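Local coordinates for mandelate racemase/muconate lactonizing enzyme (Roseovarius nubinhibens, PDB 2QDD), which is of unknown function but, as an enolase-superfamily member with a magnesium site, probably catalyses a reaction of the mandelate racemase/muconate lactonizing enzyme type, at residues A230-A233 against R234-N238; I240-D243 against E244-H247; V264-P268 against N269-G273. One frame throughout, in Å; residues are numbered along the deposited sequence.

Contact 1 is partly buried at the periphery of the barrel domain, its centre about 25 Å from the centre of the chain, whereas contacts 2 and 3 are buried, their centres about 12 and 6 Å from it. Contact 1 runs from helix 226-233 into the loop before strand 240-242, which opens contact 2; they meet where Ile240 CD1 lies 3.8 Å from Ala233 CA. Contacts 2 and 3 leave the neighbouring strands 240-242 and 263-266 and are joined by the Asp243-Arg270 salt bridge, a probable hydrogen bond from Arg270 NH1 to Leu246 O, and packing. Chemistry follows place: aliphatic packing and subunit-facing polar groups in contact 1, magnesium-site carboxylates in contact 2, and matching basic groups in contact 3.

Contact 1 of 3, residues A230-A233 against R234-N238; sequences AHVA and RRVAN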
ATOM      1  N   ALA A 230      -0.815   4.141 -16.168  1.00 25.16           N
ATOM      2  CA  ALA A 230      -0.944   3.131 -15.120  1.00 25.27           C
ATOM      3  C   ALA A 230      -2.386   2.988 -14.627  1.00 29.12           C
ATOM      4  O   ALA A 230      -2.818   1.892 -14.250  1.00 30.10           O
ATOM      5  CB  ALA A 230      -0.016   3.473 -13.955  1.00 25.23           C
ATOM      6  N   HIS A 231      -3.109   4.106 -14.628  1.00 28.70           N
ATOM      7  CA  HIS A 231      -4.538   4.139 -14.327  1.00 29.53           C
ATOM      8  C   HIS A 231      -5.336   3.299 -15.317  1.00 26.61           C
ATOM      9  O   HIS A 231      -6.114   2.443 -14.903  1.00 32.08           O
ATOM     10  CB  HIS A 231      -5.050   5.589 -14.306  1.00 24.38           C
ATOM     11  CG  HIS A 231      -6.495   5.721 -13.929  1.00 34.23           C
ATOM     12  ND1 HIS A 231      -6.901   6.047 -12.653  1.00 38.34           N
ATOM     13  CD2 HIS A 231      -7.626   5.577 -14.660  1.00 30.17           C
ATOM     14  CE1 HIS A 231      -8.220   6.095 -12.613  1.00 41.64           C
ATOM     15  NE2 HIS A 231      -8.684   5.811 -13.817  1.00 33.81           N
ATOM     16  N   VAL A 232      -5.131   3.554 -16.611  1.00 25.73           N
ATOM     17  CA  VAL A 232      -5.760   2.797 -17.704  1.00 25.05           C
ATOM     18  C   VAL A 232      -5.462   1.292 -17.620  1.00 24.51           C
ATOM     19  O   VAL A 232      -6.371   0.470 -17.750  1.00 26.55           O
ATOM     20  CB  VAL A 232      -5.321   3.357 -19.084  1.00 23.78           C
ATOM     21  CG1 VAL A 232      -5.817   2.497 -20.228  1.00 26.29           C
ATOM     22  CG2 VAL A 232      -5.807   4.785 -19.249  1.00 33.57           C
ATOM     23  N   ALA A 233      -4.194   0.957 -17.375  1.00 24.21           N
ATOM     24  CA  ALA A 233      -3.714  -0.428 -17.335  1.00 23.91           C
ATOM     25  C   ALA A 233      -4.417  -1.286 -16.291  1.00 23.97           C
ATOM     26  O   ALA A 233      -4.687  -2.456 -16.540  1.00 33.81           O
ATOM     27  CB  ALA A 233      -2.203  -0.460 -17.116  1.00 22.29           C
ATOM     28  N   ARG A 234      -4.720  -0.690 -15.133  1.00 26.79           N
ATOM     29  CA  ARG A 234      -5.499  -1.330 -14.068  1.00 28.16           C
ATOM     30  C   ARG A 234      -6.948  -1.667 -14.443  1.00 28.11           C
ATOM     31  O   ARG A 234      -7.587  -2.486 -13.783  1.00 30.64           O
ATOM     32  CB  ARG A 234      -5.485  -0.463 -12.812  1.00 26.14           C
ATOM     33  CG  ARG A 234      -4.181  -0.545 -12.039  1.00 40.86           C
ATOM     34  CD  ARG A 234      -4.315   0.033 -10.632  1.00 62.75           C
ATOM     35  NE  ARG A 234      -4.262   1.497 -10.622  1.00 72.14           N
ATOM     36  CZ  ARG A 234      -3.145   2.223 -10.591  1.00 71.40           C
ATOM     37  NH1 ARG A 234      -1.949   1.639 -10.570  1.00 64.47           N
ATOM     38  NH2 ARG A 234      -3.224   3.548 -10.586  1.00 70.96           N
ATOM     39  N   ARG A 235      -7.450  -1.037 -15.502  1.00 25.47           N
ATOM     40  CA  ARG A 235      -8.873  -1.019 -15.809  1.00 22.34           C
ATOM     41  C   ARG A 235      -9.213  -1.710 -17.137  1.00 24.58           C
ATOM     42  O   ARG A 235     -10.389  -1.882 -17.461  1.00 26.20           O
ATOM     43  CB  ARG A 235      -9.388   0.424 -15.819  1.00 19.80           C
ATOM     44  CG  ARG A 235      -9.260   1.158 -14.478  1.00 22.36           C
ATOM     45  CD  ARG A 235     -10.383   2.173 -14.293  1.00 21.57           C
ATOM     46  NE  ARG A 235     -11.669   1.525 -14.048  1.00 24.28           N
ATOM     47  CZ  ARG A 235     -12.859   2.061 -14.309  1.00 22.99           C
ATOM     48  NH1 ARG A 235     -12.964   3.272 -14.842  1.00 23.16           N
ATOM     49  NH2 ARG A 235     -13.955   1.373 -14.039  1.00 21.22           N
ATOM     50  N   VAL A 236      -8.186  -2.078 -17.909  1.00 24.48           N
ATOM     51  CA  VAL A 236      -8.367  -2.701 -19.234  1.00 20.66           C
ATOM     52  C   VAL A 236      -7.585  -4.023 -19.337  1.00 21.58           C
ATOM     53  O   VAL A 236      -6.812  -4.359 -18.437  1.00 21.55           O
ATOM     54  CB  VAL A 236      -7.979  -1.730 -20.410  1.00 20.22           C
ATOM     55  CG1 VAL A 236      -8.685  -0.380 -20.270  1.00 18.25           C
ATOM     56  CG2 VAL A 236      -6.476  -1.524 -20.494  1.00 16.42           C
ATOM     57  N   ALA A 237      -7.778  -4.753 -20.434  1.00 25.73           N
ATOM     58  CA  ALA A 237      -7.265  -6.121 -20.575  1.00 24.48           C
ATOM     59  C   ALA A 237      -6.098  -6.297 -21.569  1.00 25.17           C
ATOM     60  O   ALA A 237      -5.573  -7.406 -21.713  1.00 26.84           O
ATOM     61  CB  ALA A 237      -8.404  -7.070 -20.912  1.00 23.33           C
ATOM     62  N   ASN A 238      -5.699  -5.209 -22.235  1.00 23.19           N
ATOM     63  CA  ASN A 238      -4.635  -5.221 -23.255  1.00 23.17           C
ATOM     64  C   ASN A 238      -3.247  -5.065 -22.645  1.00 27.69           C
ATOM     65  O   ASN A 238      -3.107  -4.391 -21.621  1.00 25.06           O
ATOM     66  CB  ASN A 238      -4.826  -4.050 -24.224  1.00 25.98           C
ATOM     67  CG  ASN A 238      -6.039  -4.208 -25.102  1.00 31.42           C
ATOM     68  OD1 ASN A 238      -7.167  -4.056 -24.644  1.00 37.17           O
ATOM     69  ND2 ASN A 238      -5.814  -4.501 -26.381  1.00 27.97           N
TER
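Val232 and Val236 form the tight part of this contact, where helix 226-233 passes into the following loop. Val232 O accepts from Arg235 N at 2.9 Å with an N-H...O angle of 154°, a bond that spans three residues. Val236 packs against the same carbonyl oxygen: its CG2 lies 3.4 Å from Val232 O, and the two valines meet at an oblique angle, CG1 to CG1 4.1 Å apart. Both residues are buried, and methyl groups and one carbonyl oxygen make up the contact.

The other side is looser. Arg234 N reaches Ala230 O, four residues back, only in a weak bond of 3.3 Å, and the Arg234 side chain is exposed. Its chain bends at chi3 (-79°), which brings the guanidinium back along the helix until one face lies over the carbonyl, Ala230 O being 3.7 Å above the centre of the group. This is a polar contact against a face, with no N-H directed at the oxygen.

His231 and Arg235 lie side by side, pointing the same way, His231 NE2 4.0 Å from Arg235 CD, with ring and guanidinium planes 80° apart. Their polar ends serve the assembly: Glu262 of a second subunit accepts from His231 NE2 and forms a salt bridge with Arg235 NH1, while Arg235 NH2 bonds to Val236 O and Asn238 O of that subunit. Arg235 NH2 of a third subunit donates in turn to Val236 O and Asn238 O of this chain.

Within the barrel domain, Val232 and Val236 press on helix 203-210 through Ala206 and Leu210, and Asn238 ND2 bonds to Ala215 O and Asp217 O, tying the loop to the residues before strand 218-220.

Contact 2 of 3, residues I240-D243 against E244-H247; sequences IMLD and ECLH
Asp243 and Glu244, adjacent in the chain, bring two carboxylates together: Asp243 OD2 lies 3.2 Å from Glu244 OE2, two acceptors that share no hydrogen bond. Asp243 OD2 is also close to Glu220 OE2, a third like charge. The Asp243 and Glu244 side chains pass at a slant, with their carboxylate planes 38° apart. A bend in Glu244 (chi2 93°) brings its carboxylate back beside the aspartate side chain, so that Glu244 OE1 comes within 3.4 Å of Asp243 CB. The negative charge is probably offset by the salt bridges of Asp243 OD1 with Arg270 NH2 and of Asp243 OD2 with Lys267 NZ, while Glu244 OE2 is hydrogen-bonded to the hydroxyl of Tyr59.

The backbone supplies the bond that closes the turn. Leu246 N donates to Asp243 O at 3.2 Å with an N-H...O angle of 157°. Residues 243-246 thus make a type I beta turn, placed directly after strand 240-242. This is the C-terminal mouth of the barrel, where enolase-superfamily enzymes hold their magnesium ion. Asp243 and Glu244 are both magnesium ligands in this protein, along with Asp196 and Glu220, although this chain carries no metal. The proximity of like charges is therefore consistent with a site made for a cation, and the absent ion would probably relieve it.

The apolar contacts lie where the turn folds back against the strand. Leu246 CD1 alone turns back to the strand, 3.8 Å from Leu242 CB, and Leu246 CB stands 3.5 Å from Asp243 O. Farther out, Leu242 CD2 meets Cys245 SG more loosely at 4.3 Å. Beyond the segments Leu242 packs on Ala255 of helix 249-258 and on Leu226 and Cys229 of helix 226-233, while Leu246 touches Val264 of the next strand.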
ATOM      1  N   ILE A 240       0.181  -3.146 -22.401  1.00 25.91           N
ATOM      2  CA  ILE A 240       0.489  -1.726 -22.561  0.50 27.56           C
ATOM      3  C   ILE A 240       1.982  -1.516 -22.792  1.00 26.03           C
ATOM      4  O   ILE A 240       2.821  -2.004 -22.030  1.00 24.22           O
ATOM      5  CB  ILE A 240      -0.084  -0.856 -21.392  0.50 29.62           C
ATOM      6  CG1 ILE A 240      -1.529  -0.460 -21.697  0.50 33.71           C
ATOM      7  CG2 ILE A 240       0.722   0.430 -21.173  0.50 25.51           C
ATOM      8  CD1 ILE A 240      -2.546  -1.205 -20.888  0.50 41.93           C
ATOM      9  N   MET A 241       2.293  -0.806 -23.876  1.00 27.55           N
ATOM     10  CA  MET A 241       3.656  -0.438 -24.248  1.00 26.75           C
ATOM     11  C   MET A 241       3.853   1.046 -23.942  1.00 28.07           C
ATOM     12  O   MET A 241       3.093   1.887 -24.424  1.00 31.42           O
ATOM     13  CB  MET A 241       3.856  -0.713 -25.745  1.00 27.10           C
ATOM     14  CG  MET A 241       5.129  -0.154 -26.381  1.00 27.12           C
ATOM     15  SD  MET A 241       6.551  -1.248 -26.380  1.00 30.24           S
ATOM     16  CE  MET A 241       5.853  -2.865 -26.746  1.00 31.40           C
ATOM     17  N   LEU A 242       4.857   1.364 -23.131  1.00 25.14           N
ATOM     18  CA  LEU A 242       5.192   2.762 -22.857  1.00 24.31           C
ATOM     19  C   LEU A 242       6.356   3.241 -23.708  1.00 27.17           C
ATOM     20  O   LEU A 242       7.148   2.430 -24.179  1.00 25.56           O
ATOM     21  CB  LEU A 242       5.503   2.969 -21.378  1.00 21.72           C
ATOM     22  CG  LEU A 242       4.360   2.715 -20.395  1.00 27.04           C
ATOM     23  CD1 LEU A 242       4.857   2.975 -18.998  1.00 21.73           C
ATOM     24  CD2 LEU A 242       3.138   3.568 -20.696  1.00 25.71           C
ATOM     25  N   ASP A 243       6.447   4.559 -23.901  1.00 25.37           N
ATOM     26  CA  ASP A 243       7.408   5.164 -24.829  1.00 25.57           C
ATOM     27  C   ASP A 243       7.775   6.581 -24.381  1.00 24.05           C
ATOM     28  O   ASP A 243       8.772   6.776 -23.691  1.00 23.54           O
ATOM     29  CB  ASP A 243       6.854   5.138 -26.269  1.00 34.74           C
ATOM     30  CG  ASP A 243       7.856   5.652 -27.320  1.00 38.99           C
ATOM     31  OD1 ASP A 243       9.062   5.805 -27.020  1.00 43.87           O
ATOM     32  OD2 ASP A 243       7.426   5.899 -28.467  1.00 46.13           O
ATOM     33  N   GLU A 244       6.957   7.561 -24.754  1.00 26.09           N
ATOM     34  CA  GLU A 244       7.353   8.974 -24.694  1.00 28.37           C
ATOM     35  C   GLU A 244       7.458   9.560 -23.284  1.00 31.23           C
ATOM     36  O   GLU A 244       8.136  10.567 -23.092  1.00 35.59           O
ATOM     37  CB  GLU A 244       6.422   9.830 -25.554  1.00 28.51           C
ATOM     38  CG  GLU A 244       6.557   9.575 -27.058  1.00 29.26           C
ATOM     39  CD  GLU A 244       5.568   8.539 -27.579  1.00 38.36           C
ATOM     40  OE1 GLU A 244       4.921   7.858 -26.757  1.00 39.26           O
ATOM     41  OE2 GLU A 244       5.436   8.401 -28.814  1.00 47.72           O
ATOM     42  N   CYS A 245       6.799   8.934 -22.307  1.00 26.93           N
ATOM     43  CA  CYS A 245       6.840   9.410 -20.920  1.00 31.47           C
ATOM     44  C   CYS A 245       8.111   9.006 -20.172  1.00 28.69           C
ATOM     45  O   CYS A 245       8.321   9.425 -19.034  1.00 37.89           O
ATOM     46  CB  CYS A 245       5.585   8.989 -20.138  1.00 30.63           C
ATOM     47  SG  CYS A 245       5.283   7.200 -20.033  1.00 37.82           S
ATOM     48  N   LEU A 246       8.954   8.202 -20.813  1.00 25.92           N
ATOM     49  CA  LEU A 246      10.111   7.607 -20.155  1.00 31.85           C
ATOM     50  C   LEU A 246      11.411   8.326 -20.521  1.00 32.53           C
ATOM     51  O   LEU A 246      12.074   7.982 -21.494  1.00 39.95           O
ATOM     52  CB  LEU A 246      10.215   6.124 -20.514  1.00 34.58           C
ATOM     53  CG  LEU A 246       9.034   5.202 -20.229  1.00 34.16           C
ATOM     54  CD1 LEU A 246       9.153   3.998 -21.132  1.00 36.05           C
ATOM     55  CD2 LEU A 246       8.996   4.784 -18.766  1.00 33.45           C
ATOM     56  N   HIS A 247      11.774   9.324 -19.731  1.00 35.65           N
ATOM     57  CA  HIS A 247      12.864  10.220 -20.099  1.00 39.42           C
ATOM     58  C   HIS A 247      14.206   9.776 -19.525  1.00 40.07           C
ATOM     59  O   HIS A 247      15.257  10.070 -20.097  1.00 44.12           O
ATOM     60  CB  HIS A 247      12.540  11.660 -19.686  1.00 37.69           C
ATOM     61  CG  HIS A 247      11.308  12.208 -20.341  1.00 43.40           C
ATOM     62  ND1 HIS A 247      11.270  12.566 -21.672  1.00 42.47           N
ATOM     63  CD2 HIS A 247      10.069  12.444 -19.851  1.00 47.62           C
ATOM     64  CE1 HIS A 247      10.060  13.002 -21.972  1.00 46.35           C
ATOM     65  NE2 HIS A 247       9.311  12.940 -20.885  1.00 46.10           N
TER

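Contact 3 of 3, residues V264-P268 against N269-G273; sequences VKIKP and NRVGG
Arg270 NH2 donates to Lys265 O at 2.8 Å, the oxygen lying 16° out of the guanidinium plane and the nitrogen well above the carbonyl plane. Water 1 doubles this link, donating a hydrogen bond to Lys265 O and accepting from Arg270 NH1, while water 2 accepts from both Arg270 NE and Lys267 NZ. Lys267 NZ is also hydrogen-bonded to Tyr59 OH and salt-bridged to Asp243 OD2. A chain extended through chi2 and then bent at chi3 (35°) lays the Arg270 guanidinium back alongside the strand end. Its NH2 also forms a salt bridge with Asp243 OD1, a magnesium ligand's oxygen, and NH1 is hydrogen-bonded to Leu246 O. A leucine here would probably leave Asp243 without one of its charge partners and Lys265 O without its direct side-chain donor.

Two carbonyls organise the short helix 268-271. At the N-cap, Lys267 O takes both Arg270 N (2.9 Å) and Val271 N (3.1 Å). Pro268 O grips the far end, receiving Gly272 N at 2.7 Å and Gly273 N at 2.9 Å. Gly272, with phi 104°, turns the chain out of the helix, and at the backbone angles of both glycines a side chain would collide with the preceding carbonyl.

Packing is slighter. Val271 CG2 lies 3.6 Å from Lys267 O and only grazes Ile266 CG2, at 4.5 Å. Both residues find further cover in Ala277 and Ile280 of helix 274-287, Pro268 and Asn269 touch Ser105 of helix 101-119, and strand 263-266 runs parallel between strands 240-242 and 290-293.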
ATOM      1  N   VAL A 264       8.349  -1.646 -23.084  1.00 23.08           N
ATOM      2  CA  VAL A 264       8.756  -0.270 -23.389  1.00 23.49           C
ATOM      3  C   VAL A 264       9.415  -0.153 -24.775  1.00 25.51           C
ATOM      4  O   VAL A 264       9.992  -1.115 -25.275  1.00 18.47           O
ATOM      5  CB  VAL A 264       9.687   0.355 -22.294  1.00 22.00           C
ATOM      6  CG1 VAL A 264       9.054   0.265 -20.899  1.00 24.60           C
ATOM      7  CG2 VAL A 264      11.081  -0.288 -22.300  1.00 19.44           C
ATOM      8  N   LYS A 265       9.303   1.025 -25.390  1.00 22.37           N
ATOM      9  CA  LYS A 265      10.205   1.437 -26.465  1.00 24.73           C
ATOM     10  C   LYS A 265      11.434   2.106 -25.884  1.00 23.14           C
ATOM     11  O   LYS A 265      11.329   2.907 -24.953  1.00 28.47           O
ATOM     12  CB  LYS A 265       9.518   2.419 -27.416  1.00 23.25           C
ATOM     13  CG  LYS A 265       8.425   1.809 -28.261  1.00 28.78           C
ATOM     14  CD  LYS A 265       8.152   2.664 -29.475  1.00 39.01           C
ATOM     15  CE  LYS A 265       7.481   1.862 -30.566  1.00 43.09           C
ATOM     16  NZ  LYS A 265       6.855   2.731 -31.600  1.00 50.61           N
ATOM     17  N   ILE A 266      12.600   1.773 -26.430  1.00 21.99           N
ATOM     18  CA  ILE A 266      13.836   2.471 -26.075  1.00 27.71           C
ATOM     19  C   ILE A 266      14.373   3.253 -27.272  1.00 33.62           C
ATOM     20  O   ILE A 266      14.573   2.696 -28.357  1.00 30.29           O
ATOM     21  CB  ILE A 266      14.928   1.517 -25.533  1.00 27.79           C
ATOM     22  CG1 ILE A 266      14.336   0.545 -24.509  1.00 24.99           C
ATOM     23  CG2 ILE A 266      16.074   2.318 -24.907  1.00 22.07           C
ATOM     24  CD1 ILE A 266      15.179  -0.665 -24.299  1.00 16.95           C
ATOM     25  N   LYS A 267      14.579   4.552 -27.063  1.00 28.83           N
ATOM     26  CA  LYS A 267      15.046   5.449 -28.107  1.00 26.59           C
ATOM     27  C   LYS A 267      16.178   6.306 -27.562  1.00 26.83           C
ATOM     28  O   LYS A 267      15.946   7.119 -26.671  1.00 31.54           O
ATOM     29  CB  LYS A 267      13.900   6.335 -28.613  1.00 26.81           C
ATOM     30  CG  LYS A 267      12.771   5.560 -29.267  1.00 24.95           C
ATOM     31  CD  LYS A 267      11.773   6.469 -29.904  1.00 26.44           C
ATOM     32  CE  LYS A 267      10.473   5.729 -30.112  1.00 30.76           C
ATOM     33  NZ  LYS A 267       9.447   6.641 -30.683  1.00 38.51           N
ATOM     34  N   PRO A 268      17.405   6.122 -28.088  1.00 29.85           N
ATOM     35  CA  PRO A 268      18.616   6.803 -27.614  1.00 29.53           C
ATOM     36  C   PRO A 268      18.498   8.330 -27.498  1.00 28.18           C
ATOM     37  O   PRO A 268      18.982   8.900 -26.520  1.00 29.10           O
ATOM     38  CB  PRO A 268      19.665   6.427 -28.665  1.00 30.19           C
ATOM     39  CG  PRO A 268      19.206   5.130 -29.200  1.00 31.80           C
ATOM     40  CD  PRO A 268      17.707   5.197 -29.200  1.00 30.38           C
ATOM     41  N   ASN A 269      17.847   8.974 -28.468  1.00 27.97           N
ATOM     42  CA  ASN A 269      17.630  10.421 -28.416  1.00 29.84           C
ATOM     43  C   ASN A 269      16.670  10.894 -27.320  1.00 26.57           C
ATOM     44  O   ASN A 269      16.741  12.040 -26.890  1.00 34.78           O
ATOM     45  CB  ASN A 269      17.225  10.982 -29.785  1.00 29.18           C
ATOM     46  CG  ASN A 269      17.613  12.460 -29.956  1.00 33.31           C
ATOM     47  OD1 ASN A 269      16.773  13.351 -29.848  1.00 30.10           O
ATOM     48  ND2 ASN A 269      18.892  12.716 -30.211  1.00 22.23           N
ATOM     49  N   ARG A 270      15.784  10.012 -26.864  1.00 28.69           N
ATOM     50  CA  ARG A 270      14.975  10.277 -25.672  1.00 22.17           C
ATOM     51  C   ARG A 270      15.740  10.056 -24.357  1.00 24.32           C
ATOM     52  O   ARG A 270      15.607  10.847 -23.418  1.00 21.95           O
ATOM     53  CB  ARG A 270      13.672   9.471 -25.702  1.00 23.37           C
ATOM     54  CG  ARG A 270      12.764   9.681 -24.490  1.00 18.98           C
ATOM     55  CD  ARG A 270      11.354   9.091 -24.653  1.00 22.71           C
ATOM     56  NE  ARG A 270      11.284   7.836 -25.411  1.00 28.65           N
ATOM     57  CZ  ARG A 270      11.615   6.628 -24.951  1.00 27.90           C
ATOM     58  NH1 ARG A 270      12.075   6.464 -23.720  1.00 26.85           N
ATOM     59  NH2 ARG A 270      11.483   5.568 -25.739  1.00 27.41           N
ATOM     60  N   VAL A 271      16.547   8.998 -24.293  1.00 24.01           N
ATOM     61  CA  VAL A 271      17.170   8.588 -23.027  1.00 22.34           C
ATOM     62  C   VAL A 271      18.608   9.060 -22.825  1.00 24.89           C
ATOM     63  O   VAL A 271      19.143   8.964 -21.716  1.00 30.29           O
ATOM     64  CB  VAL A 271      17.046   7.057 -22.765  1.00 23.56           C
ATOM     65  CG1 VAL A 271      15.585   6.619 -22.841  1.00 18.24           C
ATOM     66  CG2 VAL A 271      17.905   6.252 -23.745  1.00 21.62           C
ATOM     67  N   GLY A 272      19.238   9.560 -23.889  1.00 26.08           N
ATOM     68  CA  GLY A 272      20.546  10.201 -23.771  1.00 20.77           C
ATOM     69  C   GLY A 272      21.727   9.387 -24.243  1.00 27.60           C
ATOM     70  O   GLY A 272      22.851   9.586 -23.778  1.00 25.61           O
ATOM     71  N   GLY A 273      21.482   8.481 -25.182  1.00 27.82           N
ATOM     72  CA  GLY A 273      22.570   7.756 -25.825  1.00 29.85           C
ATOM     73  C   GLY A 273      22.499   6.258 -25.640  1.00 32.31           C
ATOM     74  O   GLY A 273      21.504   5.728 -25.154  1.00 31.40           O
TER
HETATM   75  O   HOH W   1      13.016   3.761 -22.912  1.00 29.00           O
HETATM   76  O   HOH W   2       9.579   8.328 -28.088  1.00 35.91           O